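PDB 3RAG: VWFA domain-containing protein from Alicyclobacillus acidocaldarius subsp. acidocaldarius, which is of unknown function but has the alpha/beta fold of a von Willebrand factor A-type domain, with a sodium ion bound in the crystal. Local coordinates for residues A30-H35 with A64-G69; H136-L141 with A222-S227. All coordinates share one frame; numbering follows the deposited sequence.

Contact 1 (A30-H35 with A64-G69); sequences AARRAH and ADAGGG
The Schellman motif that ends helix 58-66 is where H35 of helix 27-36 meets G67 and G68, with A31 on G67. G68, the C-prime residue, has a positive phi of 68°, a backbone shape that favours glycine, and the turn is closed by G69 N bonding to A64 O at 2.8 Å and G68 N to D65 O at 3.2 Å. The H35 imidazole lies against it: CG is anti to the backbone N (chi1 -164°), and G68 CA sits over one ring face, 3.9 Å from the centroid and 18° off the normal, a CH-pi contact. G67 C covers that same face nearer its rim. H35 ND1 is 3.2 Å from G67 O, but the angle is too poor for a hydrogen bond; ND1 is bonded to I39 O instead.

In the alpha/beta fold the two helices follow successive parallel strands, 10-17 and 40-46. A31 CB packs on the backbone of G67, 3.9 Å from its N, and also touches V41, while G67 itself is backbone hydrogen-bonded to V41 of strand 40-46. A66 CB faces helix 27-36, 4.4 Å from A31 CB and 4.1 Å from R32 NH1. Toward the exposed side, a water lying in the guanidinium plane accepts from R32 NH1 (3.0 Å) and donates to D65 OD2, bridging opposite charges that do not touch; R32 NH2 is held by E29 in a salt bridge.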
ATOM      1  N   ALA A  30      -6.164  13.230   0.619  1.00 28.33           N
ATOM      2  CA  ALA A  30      -5.051  12.726  -0.185  1.00 29.57           C
ATOM      3  C   ALA A  30      -5.360  11.329  -0.702  1.00 31.23           C
ATOM      4  O   ALA A  30      -5.096  11.002  -1.867  1.00 30.36           O
ATOM      5  CB  ALA A  30      -3.734  12.728   0.635  1.00 27.95           C
ATOM      6  N   ALA A  31      -5.927  10.487   0.166  1.00 28.11           N
ATOM      7  CA  ALA A  31      -6.251   9.123  -0.235  1.00 26.23           C
ATOM      8  C   ALA A  31      -7.376   9.139  -1.264  1.00 26.29           C
ATOM      9  O   ALA A  31      -7.380   8.343  -2.204  1.00 27.81           O
ATOM     10  CB  ALA A  31      -6.674   8.283   0.981  1.00 26.73           C
ATOM     11  N   ARG A  32      -8.346  10.024  -1.068  1.00 30.34           N
ATOM     12  CA  ARG A  32      -9.466  10.132  -2.011  1.00 30.13           C
ATOM     13  C   ARG A  32      -8.927  10.536  -3.401  1.00 28.45           C
ATOM     14  O   ARG A  32      -9.324   9.968  -4.422  1.00 32.56           O
ATOM     15  CB  ARG A  32     -10.498  11.143  -1.492  1.00 33.51           C
ATOM     16  CG  ARG A  32     -11.823  11.154  -2.251  1.00 42.64           C
ATOM     17  CD  ARG A  32     -12.826  12.071  -1.532  1.00 46.49           C
ATOM     18  NE  ARG A  32     -13.272  11.456  -0.286  1.00 47.18           N
ATOM     19  CZ  ARG A  32     -13.214  12.028   0.909  1.00 46.50           C
ATOM     20  NH1 ARG A  32     -13.647  11.369   1.976  1.00 52.20           N
ATOM     21  NH2 ARG A  32     -12.739  13.255   1.043  1.00 53.40           N
ATOM     22  N   ARG A  33      -8.013  11.507  -3.437  1.00 30.62           N
ATOM     23  CA  ARG A  33      -7.325  11.861  -4.692  1.00 29.39           C
ATOM     24  C   ARG A  33      -6.603  10.684  -5.331  1.00 33.75           C
ATOM     25  O   ARG A  33      -6.723  10.444  -6.533  1.00 30.33           O
ATOM     26  CB  ARG A  33      -6.294  12.970  -4.466  1.00 34.02           C
ATOM     27  CG  ARG A  33      -6.885  14.344  -4.270  1.00 38.45           C
ATOM     28  CD  ARG A  33      -5.798  15.431  -4.296  1.00 37.93           C
ATOM     29  NE  ARG A  33      -4.918  15.424  -3.124  1.00 36.88           N
ATOM     30  CZ  ARG A  33      -5.218  15.989  -1.953  1.00 38.62           C
ATOM     31  NH1 ARG A  33      -6.393  16.589  -1.770  1.00 36.62           N
ATOM     32  NH2 ARG A  33      -4.351  15.953  -0.952  1.00 34.62           N
ATOM     33  N   ALA A  34      -5.812   9.974  -4.533  1.00 28.14           N
ATOM     34  CA  ALA A  34      -5.109   8.790  -5.032  1.00 29.06           C
ATOM     35  C   ALA A  34      -6.059   7.786  -5.680  1.00 30.54           C
ATOM     36  O   ALA A  34      -5.778   7.260  -6.767  1.00 30.59           O
ATOM     37  CB  ALA A  34      -4.325   8.126  -3.901  1.00 29.77           C
ATOM     38  N   HIS A  35      -7.169   7.502  -4.999  1.00 28.53           N
ATOM     39  CA  HIS A  35      -8.108   6.483  -5.459  1.00 27.98           C
ATOM     40  C   HIS A  35      -8.779   6.832  -6.788  1.00 31.02           C
ATOM     41  O   HIS A  35      -9.150   5.934  -7.538  1.00 32.51           O
ATOM     42  CB  HIS A  35      -9.144   6.166  -4.375  1.00 28.63           C
ATOM     43  CG  HIS A  35      -9.898   4.888  -4.617  1.00 32.07           C
ATOM     44  ND1 HIS A  35      -9.267   3.679  -4.805  1.00 33.07           N
ATOM     45  CD2 HIS A  35     -11.227   4.643  -4.715  1.00 32.38           C
ATOM     46  CE1 HIS A  35     -10.175   2.734  -4.995  1.00 30.97           C
ATOM     47  NE2 HIS A  35     -11.370   3.293  -4.945  1.00 32.25           N
ATOM     48  N   ALA A  64      -8.285   4.576   4.797  1.00 26.26           N
ATOM     49  CA  ALA A  64      -8.487   3.343   4.040  1.00 26.59           C
ATOM     50  C   ALA A  64      -9.838   3.359   3.305  1.00 27.98           C
ATOM     51  O   ALA A  64      -9.938   2.953   2.146  1.00 27.63           O
ATOM     52  CB  ALA A  64      -8.349   2.135   4.953  1.00 26.49           C
ATOM     53  N   ASP A  65     -10.866   3.875   3.964  1.00 28.39           N
ATOM     54  CA  ASP A  65     -12.174   3.960   3.332  1.00 30.48           C
ATOM     55  C   ASP A  65     -12.097   4.807   2.068  1.00 30.85           C
ATOM     56  O   ASP A  65     -12.514   4.382   0.986  1.00 28.52           O
ATOM     57  CB  ASP A  65     -13.182   4.556   4.305  1.00 32.96           C
ATOM     58  CG  ASP A  65     -14.584   4.647   3.708  1.00 48.49           C
ATOM     59  OD1 ASP A  65     -15.095   3.604   3.278  1.00 44.48           O
ATOM     60  OD2 ASP A  65     -15.151   5.762   3.648  1.00 58.92           O
ATOM     61  N   ALA A  66     -11.536   6.007   2.192  1.00 28.51           N
ATOM     62  CA  ALA A  66     -11.452   6.914   1.046  1.00 29.53           C
ATOM     63  C   ALA A  66     -10.497   6.426  -0.035  1.00 31.49           C
ATOM     64  O   ALA A  66     -10.665   6.754  -1.218  1.00 29.90           O
ATOM     65  CB  ALA A  66     -11.033   8.295   1.500  1.00 28.97           C
ATOM     66  N   GLY A  67      -9.474   5.668   0.363  1.00 26.46           N
ATOM     67  CA  GLY A  67      -8.515   5.143  -0.595  1.00 28.34           C
ATOM     68  C   GLY A  67      -8.870   3.779  -1.147  1.00 32.54           C
ATOM     69  O   GLY A  67      -8.062   3.149  -1.837  1.00 30.60           O
ATOM     70  N   GLY A  68     -10.082   3.309  -0.833  1.00 28.87           N
ATOM     71  CA  GLY A  68     -10.581   2.054  -1.369  1.00 28.68           C
ATOM     72  C   GLY A  68      -9.837   0.832  -0.862  1.00 32.84           C
ATOM     73  O   GLY A  68      -9.846  -0.218  -1.514  1.00 28.57           O
ATOM     74  N   GLY A  69      -9.204   0.949   0.305  1.00 26.95           N
ATOM     75  CA  GLY A  69      -8.395  -0.144   0.824  1.00 24.71           C
ATOM     76  C   GLY A  69      -8.827  -0.634   2.204  1.00 27.32           C
ATOM     77  O   GLY A  69     -10.000  -0.517   2.592  1.00 28.91           O
TER
HETATM   78  O   HOH W   1     -14.526   8.471   2.233  1.00 59.10           O

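Contact 2 (H136-L141 with A222-S227); sequences HLVVCL and ADLLLS
L225 reaches across from helix 222-227 and sets its branched end between H136 and V138, two residues on the same face of strand 136-141. Its CG is anti to the carbonyl carbon (chi1 -72°), and the CD2 branch beyond it brings the end of the side chain nearer the strand than the direction of CB alone would suggest. CD2 is 3.6 Å from H136 CB and equally far from H136 O, so one methyl meets side chain and backbone together. L225 CG lies 3.7 Å from V138 CG2, and the two side chains cross obliquely. The same V138 methyl, CG2, is 4.3 Å from CB of L224, the residue before L225 in the helix.

Helix and strand run nearly antiparallel, as a helix covering a sheet of the vWA-type fold; the axes of the two six-residue segments make 159° and come within 8.6 Å. F193 of the edge strand 188-194 touches V138, L224 and L225, and I13 of strand 10-17 also meets L225, which extends this apolar layer across the sheet.

The H136 ring turns its edge to a water in the ring plane, 2.7 Å from ND1, and that water donates to L225 O at 2.8 Å; H228 makes an edge-to-face pair with the ring. With no direct hydrogen bond across it, the contact is held by van der Waals packing of aliphatic groups in the core, and its polar link is made by water.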
ATOM      1  N   HIS A 136       2.836  -2.264  -8.419  1.00 29.85           N
ATOM      2  CA  HIS A 136       3.603  -1.058  -8.085  1.00 28.11           C
ATOM      3  C   HIS A 136       3.147  -0.627  -6.699  1.00 26.43           C
ATOM      4  O   HIS A 136       1.973  -0.404  -6.493  1.00 26.94           O
ATOM      5  CB  HIS A 136       3.321   0.076  -9.067  1.00 29.30           C
ATOM      6  CG  HIS A 136       3.757  -0.218 -10.462  1.00 33.16           C
ATOM      7  ND1 HIS A 136       3.434   0.600 -11.525  1.00 33.45           N
ATOM      8  CD2 HIS A 136       4.492  -1.232 -10.973  1.00 32.85           C
ATOM      9  CE1 HIS A 136       3.951   0.099 -12.632  1.00 35.04           C
ATOM     10  NE2 HIS A 136       4.602  -1.010 -12.325  1.00 37.12           N
ATOM     11  N   LEU A 137       4.084  -0.511  -5.770  1.00 25.87           N
ATOM     12  CA  LEU A 137       3.752  -0.343  -4.358  1.00 24.25           C
ATOM     13  C   LEU A 137       4.649   0.731  -3.773  1.00 24.60           C
ATOM     14  O   LEU A 137       5.882   0.665  -3.915  1.00 28.17           O
ATOM     15  CB  LEU A 137       4.039  -1.661  -3.618  1.00 29.48           C
ATOM     16  CG  LEU A 137       3.925  -1.651  -2.086  1.00 30.74           C
ATOM     17  CD1 LEU A 137       2.528  -1.318  -1.624  1.00 26.32           C
ATOM     18  CD2 LEU A 137       4.392  -2.977  -1.447  1.00 31.48           C
ATOM     19  N   VAL A 138       4.053   1.721  -3.114  1.00 25.03           N
ATOM     20  CA  VAL A 138       4.854   2.650  -2.342  1.00 24.75           C
ATOM     21  C   VAL A 138       4.538   2.414  -0.880  1.00 26.41           C
ATOM     22  O   VAL A 138       3.369   2.473  -0.468  1.00 26.88           O
ATOM     23  CB  VAL A 138       4.523   4.118  -2.668  1.00 25.41           C
ATOM     24  CG1 VAL A 138       5.370   5.035  -1.794  1.00 27.38           C
ATOM     25  CG2 VAL A 138       4.809   4.387  -4.152  1.00 28.99           C
ATOM     26  N   VAL A 139       5.571   2.127  -0.094  1.00 26.46           N
ATOM     27  CA  VAL A 139       5.384   1.933   1.340  1.00 24.78           C
ATOM     28  C   VAL A 139       5.742   3.270   2.015  1.00 23.35           C
ATOM     29  O   VAL A 139       6.867   3.767   1.828  1.00 25.54           O
ATOM     30  CB  VAL A 139       6.315   0.816   1.853  1.00 27.09           C
ATOM     31  CG1 VAL A 139       6.125   0.632   3.351  1.00 27.32           C
ATOM     32  CG2 VAL A 139       6.048  -0.512   1.102  1.00 27.23           C
ATOM     33  N   CYS A 140       4.790   3.864   2.752  1.00 25.06           N
ATOM     34  CA  CYS A 140       4.981   5.161   3.430  1.00 27.20           C
ATOM     35  C   CYS A 140       5.154   4.877   4.899  1.00 25.96           C
ATOM     36  O   CYS A 140       4.233   4.371   5.529  1.00 24.74           O
ATOM     37  CB  CYS A 140       3.754   6.077   3.303  1.00 27.86           C
ATOM     38  SG  CYS A 140       3.338   6.460   1.614  1.00 33.67           S
ATOM     39  N   LEU A 141       6.330   5.183   5.432  1.00 24.44           N
ATOM     40  CA  LEU A 141       6.673   4.827   6.802  1.00 23.88           C
ATOM     41  C   LEU A 141       6.731   6.070   7.684  1.00 26.37           C
ATOM     42  O   LEU A 141       7.528   6.999   7.456  1.00 24.97           O
ATOM     43  CB  LEU A 141       8.042   4.109   6.833  1.00 20.77           C
ATOM     44  CG  LEU A 141       8.112   2.860   5.965  1.00 20.87           C
ATOM     45  CD1 LEU A 141       9.503   2.222   6.040  1.00 25.25           C
ATOM     46  CD2 LEU A 141       7.043   1.865   6.503  1.00 23.46           C
ATOM     47  N   ALA A 222       1.443   8.916  -4.289  1.00 27.99           N
ATOM     48  CA  ALA A 222       0.619   8.849  -5.496  1.00 28.86           C
ATOM     49  C   ALA A 222       1.381   9.444  -6.671  1.00 29.54           C
ATOM     50  O   ALA A 222       1.312   8.924  -7.788  1.00 31.86           O
ATOM     51  CB  ALA A 222      -0.708   9.588  -5.285  1.00 28.97           C
ATOM     52  N   ASP A 223       2.098  10.534  -6.410  1.00 28.46           N
ATOM     53  CA  ASP A 223       2.952  11.158  -7.430  1.00 30.28           C
ATOM     54  C   ASP A 223       3.974  10.173  -7.989  1.00 34.94           C
ATOM     55  O   ASP A 223       4.195  10.114  -9.204  1.00 33.56           O
ATOM     56  CB  ASP A 223       3.698  12.388  -6.876  1.00 36.72           C
ATOM     57  CG  ASP A 223       2.839  13.639  -6.863  1.00 41.33           C
ATOM     58  OD1 ASP A 223       1.641  13.546  -7.200  1.00 40.21           O
ATOM     59  OD2 ASP A 223       3.351  14.718  -6.511  1.00 39.47           O
ATOM     60  N   LEU A 224       4.629   9.436  -7.091  1.00 28.56           N
ATOM     61  CA  LEU A 224       5.625   8.439  -7.485  1.00 30.20           C
ATOM     62  C   LEU A 224       5.007   7.369  -8.367  1.00 34.54           C
ATOM     63  O   LEU A 224       5.599   6.973  -9.382  1.00 33.25           O
ATOM     64  CB  LEU A 224       6.259   7.792  -6.244  1.00 28.75           C
ATOM     65  CG  LEU A 224       7.237   8.685  -5.476  1.00 34.34           C
ATOM     66  CD1 LEU A 224       7.540   8.080  -4.098  1.00 33.87           C
ATOM     67  CD2 LEU A 224       8.502   8.881  -6.287  1.00 38.64           C
ATOM     68  N   LEU A 225       3.824   6.891  -7.983  1.00 30.28           N
ATOM     69  CA  LEU A 225       3.139   5.847  -8.753  1.00 27.74           C
ATOM     70  C   LEU A 225       2.780   6.337 -10.155  1.00 33.68           C
ATOM     71  O   LEU A 225       2.967   5.632 -11.152  1.00 34.16           O
ATOM     72  CB  LEU A 225       1.881   5.346  -8.010  1.00 26.96           C
ATOM     73  CG  LEU A 225       2.152   4.489  -6.766  1.00 29.93           C
ATOM     74  CD1 LEU A 225       0.910   4.376  -5.867  1.00 26.74           C
ATOM     75  CD2 LEU A 225       2.697   3.076  -7.143  1.00 27.85           C
ATOM     76  N   LEU A 226       2.278   7.557 -10.233  1.00 33.33           N
ATOM     77  CA  LEU A 226       1.881   8.119 -11.518  1.00 36.57           C
ATOM     78  C   LEU A 226       3.090   8.401 -12.419  1.00 38.46           C
ATOM     79  O   LEU A 226       3.030   8.171 -13.626  1.00 41.10           O
ATOM     80  CB  LEU A 226       1.036   9.381 -11.310  1.00 40.42           C
ATOM     81  CG  LEU A 226      -0.294   9.130 -10.577  1.00 39.96           C
ATOM     82  CD1 LEU A 226      -1.031  10.441 -10.312  1.00 48.23           C
ATOM     83  CD2 LEU A 226      -1.200   8.156 -11.327  1.00 48.65           C
ATOM     84  N   SER A 227       4.183   8.887 -11.837  1.00 36.94           N
ATOM     85  CA  SER A 227       5.411   9.116 -12.606  1.00 39.91           C
ATOM     86  C   SER A 227       5.978   7.801 -13.107  1.00 44.62           C
ATOM     87  O   SER A 227       6.479   7.713 -14.236  1.00 44.64           O
ATOM     88  CB  SER A 227       6.473   9.817 -11.761  1.00 45.81           C
ATOM     89  OG  SER A 227       5.991  11.059 -11.301  1.00 60.92           O
TER
HETATM   90  O   HOH W   2       2.105   2.990 -11.322  1.00 41.22           O

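From the N terminus, strand 10-17 leads into helix 27-36; contact 1 then closes a loop of 28 residues, spanning strand 40-46 and most of helix 58-66, and brings two neighbouring helices together beside the sheet. The chain goes on through strand 71-74 and the helices 79-106 and 116-132 before contact 2 opens at strand 135-142, which leads on to S144 and S146 of the sodium site. Contact 2 closes after 80 intervening residues, on helix 214-232. The two loops therefore follow in series, neither nested nor crossed. They meet in space where A34 CB packs 4.1 Å from A222 CB, joining helix 27-36 to helix 214-232.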